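Local structure of yeast glycogen phosphorylase (Saccharomyces cerevisiae, 1YGP) at residues 86-91 / 273-278; 95-100 / 360-365; 224-229 / 259-264. The protein belongs to the carbohydrate phosphorylase family, whose members share the two-domain GT-B fold, and carries pyridoxal-5'-phosphate in a pocket. One frame throughout, in Å; residues are numbered along the deposited sequence.

Contact 1 (86-91 / 273-278)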
ATOM      1  N   LYS A  86      -8.459  17.806  19.142  1.00 14.55           N
ATOM      2  CA  LYS A  86      -8.623  18.947  20.048  1.00 14.14           C
ATOM      3  C   LYS A  86      -7.670  20.091  19.737  1.00 11.97           C
ATOM      4  O   LYS A  86      -8.092  21.230  19.643  1.00 10.32           O
ATOM      5  CB  LYS A  86      -8.343  18.612  21.508  1.00 22.60           C
ATOM      6  CG  LYS A  86      -9.127  17.500  22.149  1.00 34.65           C
ATOM      7  CD  LYS A  86      -8.854  17.421  23.648  1.00 44.84           C
ATOM      8  CE  LYS A  86      -9.952  16.529  24.235  1.00 55.76           C
ATOM      9  NZ  LYS A  86      -9.872  16.392  25.678  1.00 61.59           N
ATOM     10  N   THR A  87      -6.379  19.805  19.539  1.00 13.84           N
ATOM     11  CA  THR A  87      -5.337  20.807  19.337  1.00 12.53           C
ATOM     12  C   THR A  87      -5.593  21.595  18.075  1.00 12.71           C
ATOM     13  O   THR A  87      -5.604  22.824  18.098  1.00 16.41           O
ATOM     14  CB  THR A  87      -3.950  20.123  19.263  1.00 12.12           C
ATOM     15  OG1 THR A  87      -3.717  19.437  20.493  1.00 18.96           O
ATOM     16  CG2 THR A  87      -2.845  21.107  19.096  1.00  4.72           C
ATOM     17  N   GLN A  88      -5.869  20.899  16.979  1.00 13.40           N
ATOM     18  CA  GLN A  88      -6.182  21.534  15.713  1.00 10.67           C
ATOM     19  C   GLN A  88      -7.425  22.419  15.827  1.00  8.66           C
ATOM     20  O   GLN A  88      -7.513  23.501  15.246  1.00  7.52           O
ATOM     21  CB  GLN A  88      -6.339  20.398  14.703  1.00  7.75           C
ATOM     22  CG  GLN A  88      -5.066  20.087  13.895  1.00 11.30           C
ATOM     23  CD  GLN A  88      -3.760  20.106  14.671  1.00 11.33           C
ATOM     24  OE1 GLN A  88      -2.842  20.881  14.407  1.00 15.61           O
ATOM     25  NE2 GLN A  88      -3.603  19.273  15.674  1.00 14.49           N
ATOM     26  N   GLN A  89      -8.393  22.038  16.641  1.00 10.96           N
ATOM     27  CA  GLN A  89      -9.582  22.839  16.809  1.00 12.24           C
ATOM     28  C   GLN A  89      -9.203  24.008  17.674  1.00 16.74           C
ATOM     29  O   GLN A  89      -9.666  25.098  17.351  1.00 25.31           O
ATOM     30  CB  GLN A  89     -10.668  22.065  17.491  1.00 12.84           C
ATOM     31  CG  GLN A  89     -11.946  22.812  17.726  1.00 15.13           C
ATOM     32  CD  GLN A  89     -12.584  23.349  16.461  1.00 14.44           C
ATOM     33  OE1 GLN A  89     -13.194  22.627  15.680  1.00 17.57           O
ATOM     34  NE2 GLN A  89     -12.491  24.640  16.232  1.00 17.25           N
ATOM     35  N   LYS A  90      -8.370  23.880  18.719  1.00 16.47           N
ATOM     36  CA  LYS A  90      -7.984  25.016  19.554  1.00 10.41           C
ATOM     37  C   LYS A  90      -7.363  26.080  18.659  1.00 10.85           C
ATOM     38  O   LYS A  90      -7.851  27.204  18.617  1.00 11.62           O
ATOM     39  CB  LYS A  90      -6.994  24.560  20.625  1.00  4.17           C
ATOM     40  CG  LYS A  90      -6.249  25.671  21.371  1.00  7.04           C
ATOM     41  CD  LYS A  90      -5.536  25.118  22.597  1.00 15.86           C
ATOM     42  CE  LYS A  90      -4.529  24.039  22.198  1.00 23.45           C
ATOM     43  NZ  LYS A  90      -4.032  23.284  23.342  1.00 29.00           N
ATOM     44  N   PHE A  91      -6.381  25.737  17.835  1.00 10.60           N
ATOM     45  CA  PHE A  91      -5.735  26.698  16.967  1.00 11.11           C
ATOM     46  C   PHE A  91      -6.742  27.310  16.008  1.00 14.92           C
ATOM     47  O   PHE A  91      -6.728  28.534  15.892  1.00 16.00           O
ATOM     48  CB  PHE A  91      -4.610  26.006  16.226  1.00  6.88           C
ATOM     49  CG  PHE A  91      -3.558  25.396  17.164  1.00 13.01           C
ATOM     50  CD1 PHE A  91      -3.379  25.846  18.478  1.00 11.50           C
ATOM     51  CD2 PHE A  91      -2.727  24.383  16.683  1.00 15.66           C
ATOM     52  CE1 PHE A  91      -2.388  25.287  19.278  1.00 12.94           C
ATOM     53  CE2 PHE A  91      -1.736  23.836  17.499  1.00  9.42           C
ATOM     54  CZ  PHE A  91      -1.564  24.284  18.795  1.00  7.80           C
ATOM     55  N   ASN A 273      -0.902  18.605  23.718  1.00 18.04           N
ATOM     56  CA  ASN A 273      -0.935  19.401  22.505  1.00 19.24           C
ATOM     57  C   ASN A 273      -0.272  18.420  21.561  1.00 16.01           C
ATOM     58  O   ASN A 273       0.761  17.834  21.920  1.00 17.55           O
ATOM     59  CB  ASN A 273      -0.101  20.671  22.746  1.00 26.50           C
ATOM     60  CG  ASN A 273      -0.378  21.925  21.914  1.00 32.23           C
ATOM     61  OD1 ASN A 273       0.284  22.184  20.901  1.00 32.06           O
ATOM     62  ND2 ASN A 273      -1.312  22.779  22.353  1.00 23.45           N
ATOM     63  N   VAL A 274      -0.959  18.081  20.475  1.00 12.06           N
ATOM     64  CA  VAL A 274      -0.393  17.192  19.487  1.00  8.97           C
ATOM     65  C   VAL A 274      -0.451  17.975  18.199  1.00  8.59           C
ATOM     66  O   VAL A 274      -1.503  18.423  17.734  1.00  9.08           O
ATOM     67  CB  VAL A 274      -1.194  15.882  19.342  1.00  7.57           C
ATOM     68  CG1 VAL A 274      -0.589  14.996  18.276  1.00  2.00           C
ATOM     69  CG2 VAL A 274      -1.160  15.131  20.645  1.00  3.23           C
ATOM     70  N   ASN A 275       0.744  18.182  17.670  1.00  7.12           N
ATOM     71  CA  ASN A 275       0.904  18.909  16.446  1.00  7.45           C
ATOM     72  C   ASN A 275       1.028  17.997  15.254  1.00  7.90           C
ATOM     73  O   ASN A 275       1.000  16.781  15.416  1.00 11.24           O
ATOM     74  CB  ASN A 275       2.104  19.814  16.588  1.00 11.24           C
ATOM     75  CG  ASN A 275       1.672  21.146  17.177  1.00 12.45           C
ATOM     76  OD1 ASN A 275       2.464  21.845  17.790  1.00 13.28           O
ATOM     77  ND2 ASN A 275       0.437  21.611  17.042  1.00 14.04           N
ATOM     78  N   ASN A 276       1.190  18.483  14.036  1.00  8.95           N
ATOM     79  CA  ASN A 276       1.076  17.627  12.883  1.00  8.66           C
ATOM     80  C   ASN A 276       2.186  17.768  11.859  1.00 10.92           C
ATOM     81  O   ASN A 276       2.788  18.843  11.689  1.00 12.70           O
ATOM     82  CB  ASN A 276      -0.267  17.930  12.273  1.00  8.51           C
ATOM     83  CG  ASN A 276      -0.581  17.096  11.051  1.00  9.89           C
ATOM     84  OD1 ASN A 276      -0.698  17.608   9.945  1.00 14.44           O
ATOM     85  ND2 ASN A 276      -0.704  15.788  11.176  1.00  4.11           N
ATOM     86  N   LEU A 277       2.477  16.632  11.225  1.00  7.67           N
ATOM     87  CA  LEU A 277       3.444  16.567  10.156  1.00  6.33           C
ATOM     88  C   LEU A 277       2.562  16.167   8.992  1.00  8.37           C
ATOM     89  O   LEU A 277       1.766  15.230   9.157  1.00 11.37           O
ATOM     90  CB  LEU A 277       4.465  15.511  10.497  1.00  6.78           C
ATOM     91  CG  LEU A 277       5.672  15.224   9.607  1.00 12.60           C
ATOM     92  CD1 LEU A 277       6.435  16.504   9.317  1.00 16.82           C
ATOM     93  CD2 LEU A 277       6.591  14.235  10.320  1.00  5.39           C
ATOM     94  N   ARG A 278       2.595  16.900   7.880  1.00  5.88           N
ATOM     95  CA  ARG A 278       1.784  16.557   6.739  1.00  8.25           C
ATOM     96  C   ARG A 278       2.745  16.263   5.608  1.00  9.42           C
ATOM     97  O   ARG A 278       3.572  17.098   5.217  1.00 10.70           O
ATOM     98  CB  ARG A 278       0.855  17.710   6.380  1.00  3.72           C
ATOM     99  CG  ARG A 278       0.050  17.349   5.134  1.00  2.00           C
ATOM    100  CD  ARG A 278      -1.159  18.224   4.947  1.00  4.26           C
ATOM    101  NE  ARG A 278      -2.231  17.749   5.802  1.00  4.93           N
ATOM    102  CZ  ARG A 278      -3.500  18.136   5.675  1.00  4.54           C
ATOM    103  NH1 ARG A 278      -3.865  19.016   4.746  1.00  9.34           N
ATOM    104  NH2 ARG A 278      -4.426  17.585   6.456  1.00  2.00           N
TER
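The hydroxyl oxygen OG1 of T87 is gripped twice: V274 N donates to it over 3.1 Å with an N-H...O angle of 166°, and it is also hydrogen-bonded to the carbonyl of D83 one helical turn back. The bond from V274 joins helix 65-94 of the N-terminal GT-B domain to strand 274-284 of the central sheet, near the strand's beginning; the axes of 86-91 and 274-278 come within 8.0 Å, their directions 91° apart. A second bond takes the carbonyl of the same residue: Q88 NE2 gives to V274 O at 3.1 Å, that oxygen lying almost exactly in the amide plane. The chain of Q88 is bent at chi2 (41°), which places CD for this reach. NE2 also bonds W84 O, and OE1 accepts from the indole NE1 of W185, so both polar atoms of this buried amide have partners. Van der Waals contact surrounds the two bonds. F91 lies one turn beyond T87 on the same side of the helix. T87 CG2 packs at 3.8 Å on N273 CG, and the ring of F91 comes to the same carbon with its tip, CZ, 4.1 Å away.

Contact 2 (95-100 / 360-365)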
ATOM      1  N   ASP A  95      -7.067  31.149  16.425  1.00 14.98           N
ATOM      2  CA  ASP A  95      -6.285  31.778  15.366  1.00 17.96           C
ATOM      3  C   ASP A  95      -4.930  32.434  15.691  1.00 17.49           C
ATOM      4  O   ASP A  95      -4.727  33.628  15.429  1.00 20.75           O
ATOM      5  CB  ASP A  95      -7.172  32.785  14.698  1.00 20.79           C
ATOM      6  CG  ASP A  95      -7.021  32.719  13.195  1.00 25.58           C
ATOM      7  OD1 ASP A  95      -5.922  32.895  12.668  1.00 25.45           O
ATOM      8  OD2 ASP A  95      -8.044  32.520  12.547  1.00 37.45           O
ATOM      9  N   PRO A  96      -3.961  31.736  16.302  1.00 13.85           N
ATOM     10  CA  PRO A  96      -2.681  32.324  16.634  1.00 10.65           C
ATOM     11  C   PRO A  96      -1.799  32.388  15.392  1.00 12.86           C
ATOM     12  O   PRO A  96      -2.137  31.786  14.369  1.00 16.84           O
ATOM     13  CB  PRO A  96      -2.222  31.408  17.728  1.00  9.19           C
ATOM     14  CG  PRO A  96      -2.655  30.051  17.270  1.00  8.36           C
ATOM     15  CD  PRO A  96      -4.025  30.334  16.711  1.00 11.84           C
ATOM     16  N   LYS A  97      -0.663  33.082  15.433  1.00 11.96           N
ATOM     17  CA  LYS A  97       0.253  33.034  14.301  1.00 11.04           C
ATOM     18  C   LYS A  97       0.820  31.606  14.309  1.00 12.26           C
ATOM     19  O   LYS A  97       1.085  31.048  15.385  1.00 14.08           O
ATOM     20  CB  LYS A  97       1.384  34.041  14.483  1.00  9.89           C
ATOM     21  CG  LYS A  97       2.301  34.126  13.284  1.00  7.15           C
ATOM     22  CD  LYS A  97       3.392  35.146  13.466  1.00  5.76           C
ATOM     23  CE  LYS A  97       4.008  35.308  12.094  1.00 11.50           C
ATOM     24  NZ  LYS A  97       5.114  36.236  12.113  1.00 15.14           N
ATOM     25  N   ARG A  98       0.989  31.006  13.141  1.00  9.73           N
ATOM     26  CA  ARG A  98       1.432  29.638  13.026  1.00  8.25           C
ATOM     27  C   ARG A  98       2.759  29.612  12.308  1.00  8.53           C
ATOM     28  O   ARG A  98       3.101  30.493  11.509  1.00  7.83           O
ATOM     29  CB  ARG A  98       0.441  28.802  12.225  1.00 11.59           C
ATOM     30  CG  ARG A  98      -0.930  28.688  12.849  1.00 11.03           C
ATOM     31  CD  ARG A  98      -1.731  27.571  12.201  1.00 12.66           C
ATOM     32  NE  ARG A  98      -3.134  27.749  12.538  1.00 11.11           N
ATOM     33  CZ  ARG A  98      -3.982  26.750  12.748  1.00 11.94           C
ATOM     34  NH1 ARG A  98      -3.620  25.466  12.676  1.00 16.26           N
ATOM     35  NH2 ARG A  98      -5.247  27.060  13.008  1.00 16.11           N
ATOM     36  N   VAL A  99       3.490  28.545  12.585  1.00  7.59           N
ATOM     37  CA  VAL A  99       4.816  28.328  12.044  1.00  8.67           C
ATOM     38  C   VAL A  99       4.701  27.169  11.063  1.00  9.08           C
ATOM     39  O   VAL A  99       4.061  26.174  11.400  1.00 15.73           O
ATOM     40  CB  VAL A  99       5.766  27.953  13.169  1.00  5.10           C
ATOM     41  CG1 VAL A  99       7.155  27.771  12.607  1.00  5.90           C
ATOM     42  CG2 VAL A  99       5.734  29.010  14.236  1.00  4.59           C
ATOM     43  N   TYR A 100       5.261  27.213   9.868  1.00  3.05           N
ATOM     44  CA  TYR A 100       5.221  26.090   8.964  1.00  3.44           C
ATOM     45  C   TYR A 100       6.706  25.870   8.737  1.00  6.16           C
ATOM     46  O   TYR A 100       7.492  26.797   8.482  1.00  5.19           O
ATOM     47  CB  TYR A 100       4.473  26.475   7.694  1.00  2.00           C
ATOM     48  CG  TYR A 100       2.974  26.580   7.947  1.00  3.96           C
ATOM     49  CD1 TYR A 100       2.210  25.447   8.245  1.00  5.81           C
ATOM     50  CD2 TYR A 100       2.348  27.820   7.865  1.00  8.06           C
ATOM     51  CE1 TYR A 100       0.830  25.556   8.452  1.00  6.07           C
ATOM     52  CE2 TYR A 100       0.974  27.940   8.069  1.00  6.76           C
ATOM     53  CZ  TYR A 100       0.216  26.808   8.360  1.00 12.04           C
ATOM     54  OH  TYR A 100      -1.156  26.936   8.554  1.00 14.40           O
ATOM     55  N   GLN A 360       0.079  36.403  10.525  1.00 18.59           N
ATOM     56  CA  GLN A 360      -0.439  35.094  10.858  1.00 19.32           C
ATOM     57  C   GLN A 360       0.409  33.915  10.386  1.00 17.57           C
ATOM     58  O   GLN A 360       0.318  32.848  10.985  1.00 18.71           O
ATOM     59  CB  GLN A 360      -1.843  34.948  10.283  1.00 18.79           C
ATOM     60  CG  GLN A 360      -2.856  35.944  10.812  1.00 17.75           C
ATOM     61  CD  GLN A 360      -3.132  35.805  12.304  1.00 23.37           C
ATOM     62  OE1 GLN A 360      -3.609  34.777  12.767  1.00 21.90           O
ATOM     63  NE2 GLN A 360      -2.868  36.811  13.133  1.00 23.60           N
ATOM     64  N   VAL A 361       1.256  33.979   9.371  1.00 13.79           N
ATOM     65  CA  VAL A 361       1.968  32.800   8.924  1.00 14.25           C
ATOM     66  C   VAL A 361       3.462  33.024   9.042  1.00 14.66           C
ATOM     67  O   VAL A 361       3.925  34.062   8.582  1.00 16.07           O
ATOM     68  CB  VAL A 361       1.603  32.507   7.455  1.00 16.82           C
ATOM     69  CG1 VAL A 361       2.335  31.282   6.952  1.00 19.68           C
ATOM     70  CG2 VAL A 361       0.134  32.229   7.340  1.00 17.77           C
ATOM     71  N   ALA A 362       4.247  32.102   9.597  1.00 13.92           N
ATOM     72  CA  ALA A 362       5.708  32.206   9.605  1.00 12.60           C
ATOM     73  C   ALA A 362       6.212  30.975   8.847  1.00 10.96           C
ATOM     74  O   ALA A 362       5.889  29.873   9.289  1.00 19.30           O
ATOM     75  CB  ALA A 362       6.223  32.147  11.027  1.00 12.81           C
ATOM     76  N   ILE A 363       6.924  31.002   7.723  1.00  5.70           N
ATOM     77  CA  ILE A 363       7.352  29.777   7.055  1.00  3.89           C
ATOM     78  C   ILE A 363       8.869  29.721   7.130  1.00  7.65           C
ATOM     79  O   ILE A 363       9.560  30.660   6.690  1.00  7.30           O
ATOM     80  CB  ILE A 363       6.902  29.733   5.543  1.00  5.83           C
ATOM     81  CG1 ILE A 363       5.400  30.010   5.376  1.00  4.37           C
ATOM     82  CG2 ILE A 363       7.238  28.336   4.986  1.00  2.00           C
ATOM     83  CD1 ILE A 363       4.862  29.924   3.925  1.00  2.00           C
ATOM     84  N   GLN A 364       9.424  28.637   7.672  1.00  7.74           N
ATOM     85  CA  GLN A 364      10.870  28.512   7.799  1.00  9.13           C
ATOM     86  C   GLN A 364      11.459  27.647   6.696  1.00  5.62           C
ATOM     87  O   GLN A 364      11.017  26.522   6.470  1.00  4.98           O
ATOM     88  CB  GLN A 364      11.209  27.912   9.149  1.00 10.36           C
ATOM     89  CG  GLN A 364      12.680  28.040   9.496  1.00 12.88           C
ATOM     90  CD  GLN A 364      13.157  29.477   9.639  1.00 12.40           C
ATOM     91  OE1 GLN A 364      12.611  30.276  10.385  1.00 13.94           O
ATOM     92  NE2 GLN A 364      14.202  29.897   8.960  1.00 20.03           N
ATOM     93  N   LEU A 365      12.466  28.112   5.990  1.00  3.99           N
ATOM     94  CA  LEU A 365      13.017  27.325   4.925  1.00  4.42           C
ATOM     95  C   LEU A 365      14.180  26.618   5.564  1.00 11.48           C
ATOM     96  O   LEU A 365      15.188  27.249   5.934  1.00 15.60           O
ATOM     97  CB  LEU A 365      13.499  28.211   3.791  1.00  3.47           C
ATOM     98  CG  LEU A 365      12.556  29.235   3.156  1.00  5.64           C
ATOM     99  CD1 LEU A 365      13.154  29.528   1.803  1.00  9.39           C
ATOM    100  CD2 LEU A 365      11.127  28.733   2.939  1.00  2.00           C
TER
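R98 and Y100 supply the backbone groups that bind strand 98-102 to strand 361-366, a parallel pair in the central sheet of the N-terminal GT-B domain; the directions of 98-100 and 361-365 differ by 24°. R98 N donates to Q360 O at 2.9 Å, and R98 O receives A362 N at 2.7 Å. Y100 repeats the pattern two residues on: its N reaches A362 O at 2.8 Å, and its O takes Q364 N, also at 2.8 Å. This alternation, one residue bonding to two that flank its bridge partner, is the signature of parallel register. CA-H...O contacts add to it, among them V99 CA to A362 O at 3.3 Å.

Apolar contact is on the face of Y100, V361 and I363, where V361 CG1 meets the ring at its edge and in its plane, 3.6 Å from Y100 CD2. On the face of V99 and A362, the extended methylene chain of K97 brings CE within 4.0 Å of A362 CB; its CG, anti to the backbone N (chi1 -175°), comes 3.3 Å from Q360 O, and NZ hydrogen-bonds W873 O. D95 OD1 forms a salt bridge with R352, and Y100 OH bonds R346 NH1.

Helix 322-350 packs on the Y100 and V361 face through I343, while W873 of helix 861-873 covers V99 and A362; strands 184-189 and 400-404 flank the pair.

Contact 3 (224-229 / 259-264)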
ATOM      1  N   ASN A 224      -7.339  11.006   2.224  1.00 16.78           N
ATOM      2  CA  ASN A 224      -7.761  10.890   0.832  1.00 20.09           C
ATOM      3  C   ASN A 224      -8.610  12.051   0.304  1.00 20.09           C
ATOM      4  O   ASN A 224      -8.819  12.209  -0.894  1.00 19.34           O
ATOM      5  CB  ASN A 224      -8.528   9.599   0.684  1.00 25.13           C
ATOM      6  CG  ASN A 224      -7.942   8.736  -0.413  1.00 30.56           C
ATOM      7  OD1 ASN A 224      -6.730   8.527  -0.505  1.00 31.28           O
ATOM      8  ND2 ASN A 224      -8.795   8.202  -1.274  1.00 36.55           N
ATOM      9  N   GLU A 225      -9.139  12.835   1.251  1.00 19.54           N
ATOM     10  CA  GLU A 225      -9.928  14.036   1.062  1.00 14.78           C
ATOM     11  C   GLU A 225      -9.078  15.203   0.559  1.00 15.17           C
ATOM     12  O   GLU A 225      -9.494  15.977  -0.294  1.00 19.73           O
ATOM     13  CB  GLU A 225     -10.554  14.443   2.376  1.00 13.68           C
ATOM     14  CG  GLU A 225     -11.496  13.460   3.051  1.00 18.97           C
ATOM     15  CD  GLU A 225     -10.815  12.433   3.935  1.00 23.29           C
ATOM     16  OE1 GLU A 225     -10.446  11.364   3.452  1.00 34.83           O
ATOM     17  OE2 GLU A 225     -10.654  12.690   5.119  1.00 28.55           O
ATOM     18  N   VAL A 226      -7.853  15.376   1.036  1.00 13.38           N
ATOM     19  CA  VAL A 226      -7.006  16.489   0.654  1.00  9.88           C
ATOM     20  C   VAL A 226      -6.225  16.058  -0.564  1.00  7.44           C
ATOM     21  O   VAL A 226      -5.254  15.318  -0.417  1.00 13.02           O
ATOM     22  CB  VAL A 226      -6.076  16.823   1.855  1.00 13.68           C
ATOM     23  CG1 VAL A 226      -5.090  17.919   1.526  1.00 14.73           C
ATOM     24  CG2 VAL A 226      -6.924  17.364   2.998  1.00 17.07           C
ATOM     25  N   GLN A 227      -6.652  16.450  -1.763  1.00  8.61           N
ATOM     26  CA  GLN A 227      -5.922  16.203  -3.013  1.00  6.57           C
ATOM     27  C   GLN A 227      -5.590  17.495  -3.757  1.00  7.12           C
ATOM     28  O   GLN A 227      -6.475  18.059  -4.395  1.00 12.03           O
ATOM     29  CB  GLN A 227      -6.736  15.342  -3.932  1.00  2.90           C
ATOM     30  CG  GLN A 227      -6.863  13.947  -3.383  1.00 15.69           C
ATOM     31  CD  GLN A 227      -7.690  13.044  -4.275  1.00 22.39           C
ATOM     32  OE1 GLN A 227      -7.796  13.212  -5.491  1.00 28.31           O
ATOM     33  NE2 GLN A 227      -8.336  12.049  -3.700  1.00 24.55           N
ATOM     34  N   ILE A 228      -4.377  18.043  -3.710  1.00  7.03           N
ATOM     35  CA  ILE A 228      -4.000  19.292  -4.392  1.00  9.09           C
ATOM     36  C   ILE A 228      -3.544  18.961  -5.817  1.00  9.05           C
ATOM     37  O   ILE A 228      -2.719  18.056  -5.914  1.00 16.02           O
ATOM     38  CB  ILE A 228      -2.805  20.012  -3.683  1.00 11.66           C
ATOM     39  CG1 ILE A 228      -2.889  20.097  -2.153  1.00  9.56           C
ATOM     40  CG2 ILE A 228      -2.796  21.410  -4.238  1.00 10.26           C
ATOM     41  CD1 ILE A 228      -4.025  20.957  -1.576  1.00 19.31           C
ATOM     42  N   PRO A 229      -3.986  19.536  -6.948  1.00 10.44           N
ATOM     43  CA  PRO A 229      -3.317  19.456  -8.268  1.00  9.34           C
ATOM     44  C   PRO A 229      -2.037  20.291  -8.368  1.00 11.65           C
ATOM     45  O   PRO A 229      -1.965  21.398  -7.815  1.00 17.12           O
ATOM     46  CB  PRO A 229      -4.350  19.918  -9.260  1.00  6.02           C
ATOM     47  CG  PRO A 229      -5.651  19.635  -8.538  1.00  7.76           C
ATOM     48  CD  PRO A 229      -5.331  20.069  -7.111  1.00  6.58           C
ATOM     49  N   ALA A 259      -1.422  15.721  -5.289  1.00  9.26           N
ATOM     50  CA  ALA A 259      -0.707  15.592  -4.041  1.00  8.90           C
ATOM     51  C   ALA A 259      -1.771  15.164  -3.042  1.00 11.46           C
ATOM     52  O   ALA A 259      -2.785  15.842  -2.873  1.00 15.70           O
ATOM     53  CB  ALA A 259      -0.132  16.923  -3.644  1.00  2.00           C
ATOM     54  N   VAL A 260      -1.626  14.009  -2.418  1.00 10.37           N
ATOM     55  CA  VAL A 260      -2.585  13.540  -1.444  1.00  7.44           C
ATOM     56  C   VAL A 260      -1.811  13.609  -0.140  1.00  7.99           C
ATOM     57  O   VAL A 260      -0.651  13.164  -0.095  1.00  9.19           O
ATOM     58  CB  VAL A 260      -2.989  12.104  -1.833  1.00  8.32           C
ATOM     59  CG1 VAL A 260      -3.837  11.426  -0.772  1.00  7.04           C
ATOM     60  CG2 VAL A 260      -3.770  12.198  -3.131  1.00 12.01           C
ATOM     61  N   ALA A 261      -2.415  14.194   0.893  1.00  5.19           N
ATOM     62  CA  ALA A 261      -1.797  14.333   2.201  1.00  2.00           C
ATOM     63  C   ALA A 261      -1.929  13.106   3.079  1.00  4.42           C
ATOM     64  O   ALA A 261      -2.900  12.334   2.969  1.00  8.26           O
ATOM     65  CB  ALA A 261      -2.419  15.470   2.965  1.00  2.22           C
ATOM     66  N   TYR A 262      -0.920  12.923   3.939  1.00  2.00           N
ATOM     67  CA  TYR A 262      -0.874  11.900   4.969  1.00  2.00           C
ATOM     68  C   TYR A 262      -0.439  12.636   6.233  1.00  5.18           C
ATOM     69  O   TYR A 262       0.561  13.369   6.253  1.00  7.57           O
ATOM     70  CB  TYR A 262       0.149  10.829   4.646  1.00  2.00           C
ATOM     71  CG  TYR A 262      -0.297   9.839   3.586  1.00  6.01           C
ATOM     72  CD1 TYR A 262      -0.392  10.250   2.253  1.00  8.21           C
ATOM     73  CD2 TYR A 262      -0.611   8.520   3.931  1.00  7.44           C
ATOM     74  CE1 TYR A 262      -0.798   9.359   1.264  1.00  5.30           C
ATOM     75  CE2 TYR A 262      -1.020   7.615   2.937  1.00  5.78           C
ATOM     76  CZ  TYR A 262      -1.110   8.049   1.610  1.00  4.62           C
ATOM     77  OH  TYR A 262      -1.503   7.194   0.603  1.00  7.34           O
ATOM     78  N   ASP A 263      -1.242  12.541   7.280  1.00  4.20           N
ATOM     79  CA  ASP A 263      -0.978  13.170   8.544  1.00  2.00           C
ATOM     80  C   ASP A 263      -0.343  12.283   9.601  1.00  6.63           C
ATOM     81  O   ASP A 263      -0.797  11.182   9.942  1.00  6.10           O
ATOM     82  CB  ASP A 263      -2.283  13.727   9.040  1.00  2.00           C
ATOM     83  CG  ASP A 263      -2.689  15.027   8.366  1.00  6.89           C
ATOM     84  OD1 ASP A 263      -1.839  15.728   7.836  1.00  4.50           O
ATOM     85  OD2 ASP A 263      -3.866  15.371   8.384  1.00 11.86           O
ATOM     86  N   PHE A 264       0.735  12.785  10.160  1.00  7.36           N
ATOM     87  CA  PHE A 264       1.447  12.080  11.190  1.00 10.79           C
ATOM     88  C   PHE A 264       1.245  12.936  12.439  1.00  9.79           C
ATOM     89  O   PHE A 264       1.633  14.111  12.412  1.00 14.14           O
ATOM     90  CB  PHE A 264       2.923  11.976  10.751  1.00 15.88           C
ATOM     91  CG  PHE A 264       3.781  11.293  11.805  1.00 21.06           C
ATOM     92  CD1 PHE A 264       4.367  12.053  12.835  1.00 23.40           C
ATOM     93  CD2 PHE A 264       3.924   9.907  11.783  1.00 21.04           C
ATOM     94  CE1 PHE A 264       5.083  11.414  13.842  1.00 21.65           C
ATOM     95  CE2 PHE A 264       4.646   9.280  12.797  1.00 24.76           C
ATOM     96  CZ  PHE A 264       5.222  10.028  13.825  1.00 24.31           C
TER
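Q227 and V260 lie side by side and point the same way, a non-hydrogen-bonded antiparallel pair where 221-232, an edge strand within this chain, joins strand 255-267 in the central sheet of the N-terminal GT-B domain. In Q227, CG is anti to the carbonyl carbon (chi1 -69°), which sets it 3.6 Å from V260 CG2. The chain then runs on extended, and NE2 turns to its own segment, bonding N224 O at 2.9 Å with that oxygen tilted 18° from the amide plane. V226 has CG1 anti to the backbone N, and that methyl packs on A261 CB at 3.9 Å. I228 CB meets A259 CB at 4.1 Å, and A338 of helix 322-350 packs against both residues.

I228 and A259 form a reciprocal hydrogen-bonded pair, I228 N to A259 O at 2.8 Å and A259 N to I228 O at 2.7 Å. The directions of 226-229 and 259-264 are 147° apart; the bond from A261 N to V226 O, weak at 3.3 Å, lies at the end next to the corner at N224 and E225. N224 OD1 bonds R283. The chemistry is thus divided: backbone bonds and apolar groups join the strands, the Q227 amide bonds back to the corner, and E225 there forms a salt bridge with R58 of the second subunit.

From the N terminus, helix 65-94 enters contact 1 with 86-91 and runs on to residue 94, and 95-100 of contact 2 follows; the two touch where F91 O meets P96 CD. Contact 3 is the first to close, 224-229 pairing with 259-264 across a loop of 29 residues. Contact 1 closes next at 273-278, and contact 2 only at 360-365. Contacts 1 and 2 therefore cross, and contact 3 falls within the spans of both. Strands 255-267 and 274-284 are sheet neighbours, so contacts 3 and 1 join directly, with a salt bridge between D263 and R278. All three reach one sheet: contacts 2 and 3 pair its strands, and contact 1 sets helix 65-94 against it.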